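Local coordinates for conserved hypothetical protein, putative anti-sigma factor (Parabacteroides distasonis, PDB 4M0N) that probably acts as a membrane-bound anti-sigma factor of the FecR family, the part described here comprising its FecR and FecR C-terminal domains, at residues L160-N163 with R164-I167; V170-D173 with L174-M177; T53-S57 with D58-V62; V33-P36 with D37-V41. The protein carries 1 engineered substitution. All coordinates share one frame; numbering follows the deposited sequence.

Interaction 1 of 4, residues L160-N163 with R164-I167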
loop_
_atom_site.group_PDB
_atom_site.type_symbol
_atom_site.label_atom_id
_atom_site.label_comp_id
_atom_site.label_asym_id
_atom_site.label_seq_id
_atom_site.Cartn_x
_atom_site.Cartn_y
_atom_site.Cartn_z
ATOM N N LEU A 160 3.717 -9.956 4.520
ATOM C CA LEU A 160 4.381 -9.226 3.451
ATOM C C LEU A 160 4.259 -10.049 2.194
ATOM O O LEU A 160 4.351 -11.266 2.238
ATOM C CB LEU A 160 5.870 -9.039 3.769
ATOM C CG LEU A 160 6.185 -8.152 4.963
ATOM C CD1 LEU A 160 7.644 -8.305 5.382
ATOM C CD2 LEU A 160 5.865 -6.692 4.655
ATOM N N TYR A 161 4.016 -9.379 1.072
ATOM C CA TYR A 161 3.962 -10.063 -0.203
ATOM C C TYR A 161 4.753 -9.254 -1.220
ATOM O O TYR A 161 4.449 -8.069 -1.451
ATOM C CB TYR A 161 2.504 -10.184 -0.653
ATOM C CG TYR A 161 2.325 -10.688 -2.068
ATOM C CD1 TYR A 161 2.920 -11.871 -2.498
ATOM C CD2 TYR A 161 1.565 -9.977 -2.977
ATOM C CE1 TYR A 161 2.736 -12.330 -3.795
ATOM C CE2 TYR A 161 1.370 -10.430 -4.265
ATOM C CZ TYR A 161 1.949 -11.605 -4.672
ATOM O OH TYR A 161 1.772 -12.052 -5.954
ATOM N N PHE A 162 5.754 -9.896 -1.810
ATOM C CA PHE A 162 6.568 -9.254 -2.836
ATOM C C PHE A 162 6.476 -10.090 -4.088
ATOM O O PHE A 162 6.617 -11.300 -4.053
ATOM C CB PHE A 162 8.017 -9.089 -2.382
ATOM C CG PHE A 162 8.155 -8.409 -1.043
ATOM C CD1 PHE A 162 7.563 -7.172 -0.805
ATOM C CD2 PHE A 162 8.875 -9.010 -0.021
ATOM C CE1 PHE A 162 7.691 -6.538 0.426
ATOM C CE2 PHE A 162 9.003 -8.379 1.207
ATOM C CZ PHE A 162 8.417 -7.149 1.433
ATOM N N ASN A 163 6.172 -9.432 -5.189
ATOM C CA ASN A 163 6.123 -10.094 -6.473
ATOM C C ASN A 163 6.842 -9.195 -7.448
ATOM O O ASN A 163 6.275 -8.234 -7.937
ATOM C CB ASN A 163 4.685 -10.350 -6.890
ATOM C CG ASN A 163 4.580 -11.047 -8.241
ATOM O OD1 ASN A 163 5.522 -11.704 -8.707
ATOM N ND2 ASN A 163 3.423 -10.917 -8.872
ATOM N N ARG A 164 8.115 -9.510 -7.703
ATOM C CA ARG A 164 8.979 -8.644 -8.514
ATOM C C ARG A 164 8.916 -7.207 -8.000
ATOM O O ARG A 164 8.829 -6.223 -8.757
ATOM C CB ARG A 164 8.606 -8.728 -10.005
ATOM C CG ARG A 164 9.749 -8.301 -10.918
ATOM C CD ARG A 164 9.475 -8.610 -12.385
ATOM N NE ARG A 164 10.711 -8.471 -13.158
ATOM C CZ ARG A 164 11.255 -7.313 -13.531
ATOM N NH1 ARG A 164 10.672 -6.155 -13.232
ATOM N NH2 ARG A 164 12.393 -7.314 -14.222
ATOM N N THR A 165 8.942 -7.086 -6.677
ATOM C CA THR A 165 8.878 -5.793 -6.050
ATOM C C THR A 165 10.266 -5.201 -6.009
ATOM O O THR A 165 11.206 -5.881 -5.599
ATOM C CB THR A 165 8.341 -5.914 -4.611
ATOM O OG1 THR A 165 7.059 -6.535 -4.657
ATOM C CG2 THR A 165 8.225 -4.562 -3.960
ATOM N N PRO A 166 10.419 -3.932 -6.423
ATOM C CA PRO A 166 11.747 -3.342 -6.324
ATOM C C PRO A 166 12.231 -3.253 -4.873
ATOM O O PRO A 166 11.437 -2.933 -3.991
ATOM C CB PRO A 166 11.549 -1.936 -6.895
ATOM C CG PRO A 166 10.351 -2.048 -7.768
ATOM C CD PRO A 166 9.464 -3.030 -7.087
ATOM N N ILE A 167 13.515 -3.528 -4.658
ATOM C CA ILE A 167 14.124 -3.492 -3.317
ATOM C C ILE A 167 13.885 -2.145 -2.610
ATOM O O ILE A 167 13.616 -2.124 -1.416
ATOM C CB ILE A 167 15.623 -3.917 -3.340
ATOM C CG1 ILE A 167 16.213 -4.018 -1.926
ATOM C CG2 ILE A 167 16.471 -2.967 -4.179
ATOM C CD1 ILE A 167 15.535 -5.014 -1.017
#

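Interaction 2 of 4, residues V170-D173 with L174-M177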
loop_
_atom_site.group_PDB
_atom_site.type_symbol
_atom_site.label_atom_id
_atom_site.label_comp_id
_atom_site.label_asym_id
_atom_site.label_seq_id
_atom_site.Cartn_x
_atom_site.Cartn_y
_atom_site.Cartn_z
ATOM N N VAL A 170 10.422 -2.413 -1.248
ATOM C CA VAL A 170 10.485 -3.378 -0.140
ATOM C C VAL A 170 10.983 -2.687 1.130
ATOM O O VAL A 170 10.396 -2.841 2.199
ATOM C CB VAL A 170 11.423 -4.559 -0.491
ATOM C CG1 VAL A 170 11.777 -5.372 0.740
ATOM C CG2 VAL A 170 10.773 -5.452 -1.549
ATOM N N ILE A 171 12.069 -1.935 1.017
ATOM C CA ILE A 171 12.656 -1.318 2.197
ATOM C C ILE A 171 11.708 -0.318 2.842
ATOM O O ILE A 171 11.643 -0.222 4.057
ATOM C CB ILE A 171 14.017 -0.662 1.867
ATOM C CG1 ILE A 171 15.051 -1.762 1.623
ATOM C CG2 ILE A 171 14.448 0.296 2.959
ATOM C CD1 ILE A 171 16.321 -1.229 1.014
ATOM N N HIS A 172 10.962 0.429 2.039
ATOM C CA HIS A 172 9.967 1.327 2.630
ATOM C C HIS A 172 8.880 0.543 3.383
ATOM O O HIS A 172 8.516 0.909 4.488
ATOM C CB HIS A 172 9.347 2.180 1.548
ATOM C CG HIS A 172 10.202 3.332 1.136
ATOM N ND1 HIS A 172 9.678 4.510 0.644
ATOM C CD2 HIS A 172 11.544 3.501 1.175
ATOM C CE1 HIS A 172 10.667 5.351 0.383
ATOM N NE2 HIS A 172 11.810 4.763 0.694
ATOM N N ASP A 173 8.407 -0.561 2.811
ATOM C CA ASP A 173 7.440 -1.418 3.502
ATOM C C ASP A 173 7.988 -1.930 4.820
ATOM O O ASP A 173 7.279 -1.966 5.849
ATOM C CB ASP A 173 7.050 -2.641 2.677
ATOM C CG ASP A 173 6.203 -2.308 1.473
ATOM O OD1 ASP A 173 5.683 -1.188 1.382
ATOM O OD2 ASP A 173 6.042 -3.215 0.633
ATOM N N LEU A 174 9.249 -2.356 4.806
ATOM C CA LEU A 174 9.862 -2.864 6.033
ATOM C C LEU A 174 10.011 -1.783 7.089
ATOM O O LEU A 174 9.658 -1.994 8.273
ATOM C CB LEU A 174 11.215 -3.516 5.750
ATOM C CG LEU A 174 11.237 -4.724 4.797
ATOM C CD1 LEU A 174 12.658 -5.264 4.702
ATOM C CD2 LEU A 174 10.273 -5.823 5.189
ATOM N N GLU A 175 10.497 -0.619 6.679
ATOM C CA GLU A 175 10.624 0.485 7.621
ATOM C C GLU A 175 9.304 0.823 8.292
ATOM O O GLU A 175 9.223 1.031 9.512
ATOM C CB GLU A 175 11.146 1.752 6.940
ATOM C CG GLU A 175 12.560 1.685 6.438
ATOM C CD GLU A 175 13.002 3.028 5.902
ATOM O OE1 GLU A 175 12.457 3.447 4.857
ATOM O OE2 GLU A 175 13.884 3.634 6.529
ATOM N N ARG A 176 8.240 0.858 7.499
ATOM C CA ARG A 176 6.933 1.175 8.027
ATOM C C ARG A 176 6.325 0.077 8.913
ATOM O O ARG A 176 5.713 0.364 9.942
ATOM C CB ARG A 176 5.990 1.477 6.866
ATOM C CG ARG A 176 6.314 2.794 6.214
ATOM C CD ARG A 176 5.221 3.193 5.227
ATOM N NE ARG A 176 5.219 2.322 4.065
ATOM C CZ ARG A 176 5.682 2.641 2.854
ATOM N NH1 ARG A 176 6.203 3.820 2.611
ATOM N NH2 ARG A 176 5.641 1.739 1.875
ATOM N N MET A 177 6.504 -1.169 8.501
ATOM C CA MET A 177 5.985 -2.305 9.267
ATOM C C MET A 177 6.649 -2.450 10.606
ATOM O O MET A 177 5.958 -2.673 11.600
ATOM C CB MET A 177 6.174 -3.626 8.518
ATOM C CG MET A 177 5.750 -4.853 9.335
ATOM S SD MET A 177 5.533 -6.324 8.302
ATOM C CE MET A 177 4.002 -6.009 7.396
#

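Interaction 3 of 4, residues T53-S57 with D58-V62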
loop_
_atom_site.group_PDB
_atom_site.type_symbol
_atom_site.label_atom_id
_atom_site.label_comp_id
_atom_site.label_asym_id
_atom_site.label_seq_id
_atom_site.Cartn_x
_atom_site.Cartn_y
_atom_site.Cartn_z
ATOM N N THR A 53 -17.607 13.290 9.787
ATOM C CA THR A 53 -18.365 12.496 10.772
ATOM C C THR A 53 -19.773 12.099 10.244
ATOM O O THR A 53 -20.413 11.207 10.782
ATOM C CB THR A 53 -18.383 13.199 12.140
ATOM O OG1 THR A 53 -18.770 14.555 11.953
ATOM C CG2 THR A 53 -16.960 13.145 12.776
ATOM N N GLU A 54 -20.224 12.752 9.178
ATOM C CA GLU A 54 -21.436 12.377 8.453
ATOM C C GLU A 54 -21.207 12.611 6.959
ATOM O O GLU A 54 -20.621 13.628 6.595
ATOM C CB GLU A 54 -22.598 13.245 8.955
ATOM C CG GLU A 54 -23.963 12.959 8.353
ATOM C CD GLU A 54 -25.090 13.564 9.189
ATOM O OE1 GLU A 54 -24.808 14.075 10.296
ATOM O OE2 GLU A 54 -26.259 13.527 8.751
ATOM N N PHE A 55 -21.666 11.694 6.106
ATOM C CA PHE A 55 -21.570 11.866 4.658
ATOM C C PHE A 55 -22.844 12.620 4.232
ATOM O O PHE A 55 -23.904 12.011 4.055
ATOM C CB PHE A 55 -21.494 10.513 3.927
ATOM C CG PHE A 55 -20.178 9.791 4.089
ATOM C CD1 PHE A 55 -18.991 10.400 3.695
ATOM C CD2 PHE A 55 -20.132 8.480 4.564
ATOM C CE1 PHE A 55 -17.779 9.719 3.797
ATOM C CE2 PHE A 55 -18.921 7.809 4.690
ATOM C CZ PHE A 55 -17.760 8.425 4.308
ATOM N N THR A 56 -22.745 13.935 4.109
ATOM C CA THR A 56 -23.925 14.763 3.819
ATOM C C THR A 56 -24.100 15.073 2.329
ATOM O O THR A 56 -25.164 15.546 1.918
ATOM C CB THR A 56 -23.892 16.091 4.605
ATOM O OG1 THR A 56 -22.687 16.805 4.302
ATOM C CG2 THR A 56 -23.969 15.827 6.106
ATOM N N SER A 57 -23.069 14.822 1.521
ATOM C CA SER A 57 -23.140 15.170 0.100
ATOM C C SER A 57 -23.720 14.003 -0.707
ATOM O O SER A 57 -24.150 13.005 -0.127
ATOM C CB SER A 57 -21.760 15.567 -0.412
ATOM O OG SER A 57 -20.884 14.467 -0.364
ATOM N N ASP A 58 -23.747 14.140 -2.035
ATOM C CA ASP A 58 -24.186 13.056 -2.928
ATOM C C ASP A 58 -23.088 12.005 -3.177
ATOM O O ASP A 58 -23.296 11.031 -3.914
ATOM C CB ASP A 58 -24.650 13.619 -4.276
ATOM C CG ASP A 58 -23.545 14.367 -5.018
ATOM O OD1 ASP A 58 -22.883 15.227 -4.397
ATOM O OD2 ASP A 58 -23.339 14.093 -6.222
ATOM N N ILE A 59 -21.914 12.213 -2.595
ATOM C CA ILE A 59 -20.852 11.228 -2.693
ATOM C C ILE A 59 -20.345 10.989 -1.288
ATOM O O ILE A 59 -20.477 11.847 -0.407
ATOM C CB ILE A 59 -19.691 11.698 -3.605
ATOM C CG1 ILE A 59 -19.077 12.995 -3.085
ATOM C CG2 ILE A 59 -20.189 11.906 -5.029
ATOM C CD1 ILE A 59 -17.737 13.330 -3.713
ATOM N N ARG A 60 -19.822 9.797 -1.066
ATOM C CA ARG A 60 -19.154 9.483 0.165
ATOM C C ARG A 60 -17.656 9.652 -0.111
ATOM O O ARG A 60 -17.045 8.754 -0.662
ATOM C CB ARG A 60 -19.450 8.036 0.539
ATOM C CG ARG A 60 -20.903 7.794 0.896
ATOM C CD ARG A 60 -21.181 6.318 1.110
ATOM N NE ARG A 60 -21.207 5.589 -0.139
ATOM C CZ ARG A 60 -21.116 4.261 -0.256
ATOM N NH1 ARG A 60 -20.960 3.488 0.805
ATOM N NH2 ARG A 60 -21.212 3.686 -1.448
ATOM N N LEU A 61 -17.084 10.786 0.288
ATOM C CA LEU A 61 -15.692 11.122 -0.033
ATOM C C LEU A 61 -14.766 11.035 1.167
ATOM O O LEU A 61 -15.050 11.607 2.213
ATOM C CB LEU A 61 -15.621 12.552 -0.573
ATOM C CG LEU A 61 -14.216 13.081 -0.899
ATOM C CD1 LEU A 61 -13.690 12.390 -2.138
ATOM C CD2 LEU A 61 -14.318 14.582 -1.107
ATOM N N VAL A 62 -13.651 10.327 1.006
ATOM C CA VAL A 62 -12.566 10.337 1.971
ATOM C C VAL A 62 -11.263 10.675 1.229
ATOM O O VAL A 62 -11.166 10.515 -0.009
ATOM C CB VAL A 62 -12.483 9.050 2.806
ATOM C CG1 VAL A 62 -13.839 8.733 3.449
ATOM C CG2 VAL A 62 -11.975 7.870 1.992
#

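Interaction 4 of 4, residues V33-P36 with D37-V41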
loop_
_atom_site.group_PDB
_atom_site.type_symbol
_atom_site.label_atom_id
_atom_site.label_comp_id
_atom_site.label_asym_id
_atom_site.label_seq_id
_atom_site.Cartn_x
_atom_site.Cartn_y
_atom_site.Cartn_z
ATOM N N VAL A 33 -11.145 1.268 11.260
ATOM C CA VAL A 33 -12.221 2.180 11.561
ATOM C C VAL A 33 -13.442 1.851 10.736
ATOM O O VAL A 33 -13.353 1.406 9.594
ATOM C CB VAL A 33 -11.808 3.651 11.373
ATOM C CG1 VAL A 33 -11.541 3.947 9.919
ATOM C CG2 VAL A 33 -12.869 4.603 11.912
ATOM N N THR A 34 -14.597 2.042 11.343
ATOM C CA THR A 34 -15.820 1.913 10.624
ATOM C C THR A 34 -16.335 3.321 10.350
ATOM O O THR A 34 -16.522 4.128 11.275
ATOM C CB THR A 34 -16.836 1.084 11.397
ATOM O OG1 THR A 34 -16.251 -0.177 11.690
ATOM C CG2 THR A 34 -18.059 0.865 10.584
ATOM N N LEU A 35 -16.573 3.607 9.078
ATOM C CA LEU A 35 -17.086 4.903 8.684
ATOM C C LEU A 35 -18.595 5.044 8.927
ATOM O O LEU A 35 -19.293 4.057 9.159
ATOM C CB LEU A 35 -16.748 5.149 7.209
ATOM C CG LEU A 35 -15.260 5.248 6.916
ATOM C CD1 LEU A 35 -15.029 5.387 5.423
ATOM C CD2 LEU A 35 -14.637 6.424 7.652
ATOM N N PRO A 36 -19.112 6.279 8.866
ATOM C CA PRO A 36 -20.540 6.527 9.144
ATOM C C PRO A 36 -21.518 5.755 8.267
ATOM O O PRO A 36 -22.668 5.554 8.668
ATOM C CB PRO A 36 -20.685 8.026 8.878
ATOM C CG PRO A 36 -19.330 8.579 9.119
ATOM C CD PRO A 36 -18.384 7.539 8.627
ATOM N N ASP A 37 -21.087 5.366 7.066
ATOM C CA ASP A 37 -21.921 4.584 6.165
ATOM C C ASP A 37 -21.789 3.074 6.404
ATOM O O ASP A 37 -22.390 2.288 5.671
ATOM C CB ASP A 37 -21.523 4.881 4.705
ATOM C CG ASP A 37 -20.122 4.399 4.378
ATOM O OD1 ASP A 37 -19.327 4.265 5.327
ATOM O OD2 ASP A 37 -19.827 4.133 3.181
ATOM N N GLY A 38 -20.950 2.668 7.357
ATOM C CA GLY A 38 -20.714 1.243 7.611
ATOM C C GLY A 38 -19.522 0.647 6.874
ATOM O O GLY A 38 -19.199 -0.525 7.056
ATOM N N THR A 39 -18.875 1.437 6.013
ATOM C CA THR A 39 -17.663 1.014 5.354
ATOM C C THR A 39 -16.558 0.775 6.378
ATOM O O THR A 39 -16.344 1.597 7.259
ATOM C CB THR A 39 -17.229 2.085 4.328
ATOM O OG1 THR A 39 -18.150 2.082 3.227
ATOM C CG2 THR A 39 -15.776 1.840 3.844
ATOM N N VAL A 40 -15.847 -0.337 6.250
ATOM C CA VAL A 40 -14.756 -0.664 7.141
ATOM C C VAL A 40 -13.470 -0.321 6.411
ATOM O O VAL A 40 -13.294 -0.686 5.236
ATOM C CB VAL A 40 -14.734 -2.163 7.479
ATOM C CG1 VAL A 40 -13.511 -2.514 8.322
ATOM C CG2 VAL A 40 -15.983 -2.500 8.257
ATOM N N VAL A 41 -12.608 0.410 7.083
ATOM C CA VAL A 41 -11.328 0.748 6.533
ATOM C C VAL A 41 -10.227 0.247 7.471
ATOM O O VAL A 41 -10.253 0.544 8.683
ATOM C CB VAL A 41 -11.140 2.282 6.390
ATOM C CG1 VAL A 41 -9.854 2.571 5.642
ATOM C CG2 VAL A 41 -12.370 2.940 5.710
#

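Interaction 1 of 4, residues L160-N163 with R164-I167
A G1 beta bulge breaks the strand 159-166, and Phe162, Asn163 and Thr165 meet across the corner it makes. Arg164 and Thr165 both face Ile194 of the partner strand 193-199, and Arg164 takes up the left-handed backbone conformation usual at the first position of such a bulge. The turn at Asn163 and Arg164 brings the hydroxyl of Thr165 back beside Phe162 and the backbone N of Asn163. Asn163 N donates to Thr165 OG1 at 3.1 Å, a moderately bent bond with an N-H...O angle of 138°. The same oxygen lies 3.3 Å from Phe162 CA and 3.6 Å from Phe162 CB, near the plane of the phenyl ring and at its edge. With OG1 placed beside the backbone N (chi1 -57°), the methyl is left on the other branch, where Thr165 CG2 comes to 4.1 Å from Phe162 CD1. The threonine thus turns one polar and one apolar branch to the same short piece of chain. Before the corner, Tyr161 OH and Asn163 ND2 converge on the carboxylate of Glu147, while Arg164 extends to a cation-pi contact with Tyr193. Backbone bonds to strand 193-199 continue on both sides of the bulge, Phe162 and Thr165 pack on Val170 of the following helix 167-178, and Pro166 occupies the N-cap position of that helix.

Interaction 2 of 4, residues V170-D173 with L174-M177
One face of the Arg176 guanidinium lies over the backbone of His172, whose carbonyl O sits 3.6 Å from the plane and offset toward the rim; Tyr101 is a cation-pi partner of the same group. The His172 ring stands almost perpendicular to that guanidinium, their planes 86° apart, and Arg176 NH1 approaches His172 CB at 3.7 Å. Arg176 NH2 forms a salt bridge with Asp173 OD1 at 3.0 Å; the oxygen is tilted modestly from the guanidinium plane and the N-H...O angle is a bent 136°. Arg176 gets there by bending at chi3 (-69°), which folds the chain back along its own helix. These are i to i+3 and i to i+4 pairings within helix 167-178 of the FecR C-terminal region, whose backbone is held by regular bonds such as Glu175 N to Ile171 O at 2.9 Å. Glu175 lies alongside His172, with OE1 3.8 Å from His172 CD2, while its OE2 accepts from the backbone of Ile182. On the buried flank Val170 CG1 meets Leu174 CD1 at 4.1 Å, the two side chains pointing the same way toward helix 203-214. On the polar flank Lys99 forms a second salt bridge to Asp173 OD1, Asp104 takes both Arg176 NH1 and His172 ND1, and Glu103 also pairs with Arg176 NH1, so that carboxylates at both NH1 and NH2 probably limit the guanidinium's rotation. At its nearest approach the Arg176 side chain is about 6 Å from a bound magnesium ion, near Gly46, a magnesium-binding residue.

Interaction 3 of 4, residues T53-S57 with D58-V62
Phe55 lays one face of its ring on Arg60, whose CB stands 3.8 Å from the ring centroid and only 5° off the normal, a nearly centred CH-pi contact. Arg60 CG continues over the same ring, 3.8 Å from Phe55 CD2, so the aliphatic start of the arginine does the touching. The guanidinium, turned 88° from the ring plane, leads on to Asp37 and to backbone carbonyls of Met73, Lys78 and Leu92. At the ring's edge Leu61 O lies in plane, 3.7 Å from Phe55 CE1, and Val62 CG1 is 4.0 Å from Phe55 CZ. The two segments form the connection that leads from strand 48-51 into strand 60-65, adjacent antiparallel members of the mixed sheet in the FecR region. An alanine in place of Phe55 is likely to open a gap over Arg60 CB and CG and strip Val62 CG1 of its aromatic neighbour. Farther round the bend, Ser57 OG donates to Ile59 O at 2.7 Å, in the carbonyl plane and on a lone pair. The serine torsion (chi1 65°), with OG between the backbone N and the carbonyl carbon, brings the hydroxyl to this acceptor and to 3.6 Å from Ile59 CG1.

Interaction 4 of 4, residues V33-P36 with D37-V41
Val33 and Val41 form an antiparallel hydrogen-bonded pair through two nearly straight bonds, Val33 N to Val41 O and Val41 N to Val33 O at 2.8 Å each, Thr34 and Val40 form the non-hydrogen-bonded pair beside it, and a type I turn from Leu35 to Gly38 closes the hairpin, with Leu35 N reaching Thr39 O at 2.7 Å and Gly38 in a conformation (phi 93°) where a side chain would press on the preceding carbonyl. Beside the turn Leu35 CD1 packs on Val41 CG2 at 3.6 Å, while Val33 CG1 lies 3.9 Å from Val41 CB. Asp37 folds back over the turn: its OD1 accepts from Thr39 N at 2.9 Å, forming an Asx turn, and is approached from above the carboxylate plane. Its OD2 accepts a hydrogen bond from Thr39 OG1 at 2.6 Å, on the syn side but tilted out of the carboxylate plane. A chi1 of 66° swings the carboxylate back so that each oxygen can meet a donor of Thr39. Replacing Asp37 with an alanine would probably leave Thr39 N and OG1 without these acceptors and the guanidinium of Arg60 without its salt-bridge mate. One carboxylate therefore binds backbone, hydroxyl and arginine together, and the negative charge at this hairpin end is probably balanced by Arg60.

Overall arrangement
The four contacts fall into two neighbourhoods on opposite sides of the chain's centre. Interactions 1 and 2 belong to the FecR C-terminal range and touch through apolar packing, as where Leu160 meets Met177 and Leu174, so that the strand packs its apolar residues against the helix that follows. Interactions 3 and 4 lie in the FecR range, linked by the salt bridge of Arg60 to Asp37, with Pro36 packed near Thr53; their centres are about 12 Å apart. Interaction 1 is a surface corner closed by one polar bond, whereas the others are partly buried: interaction 2 divides into apolar and charged flanks, interaction 3 rests on an aromatic face, and interaction 4 on backbone pairing and a carboxylate.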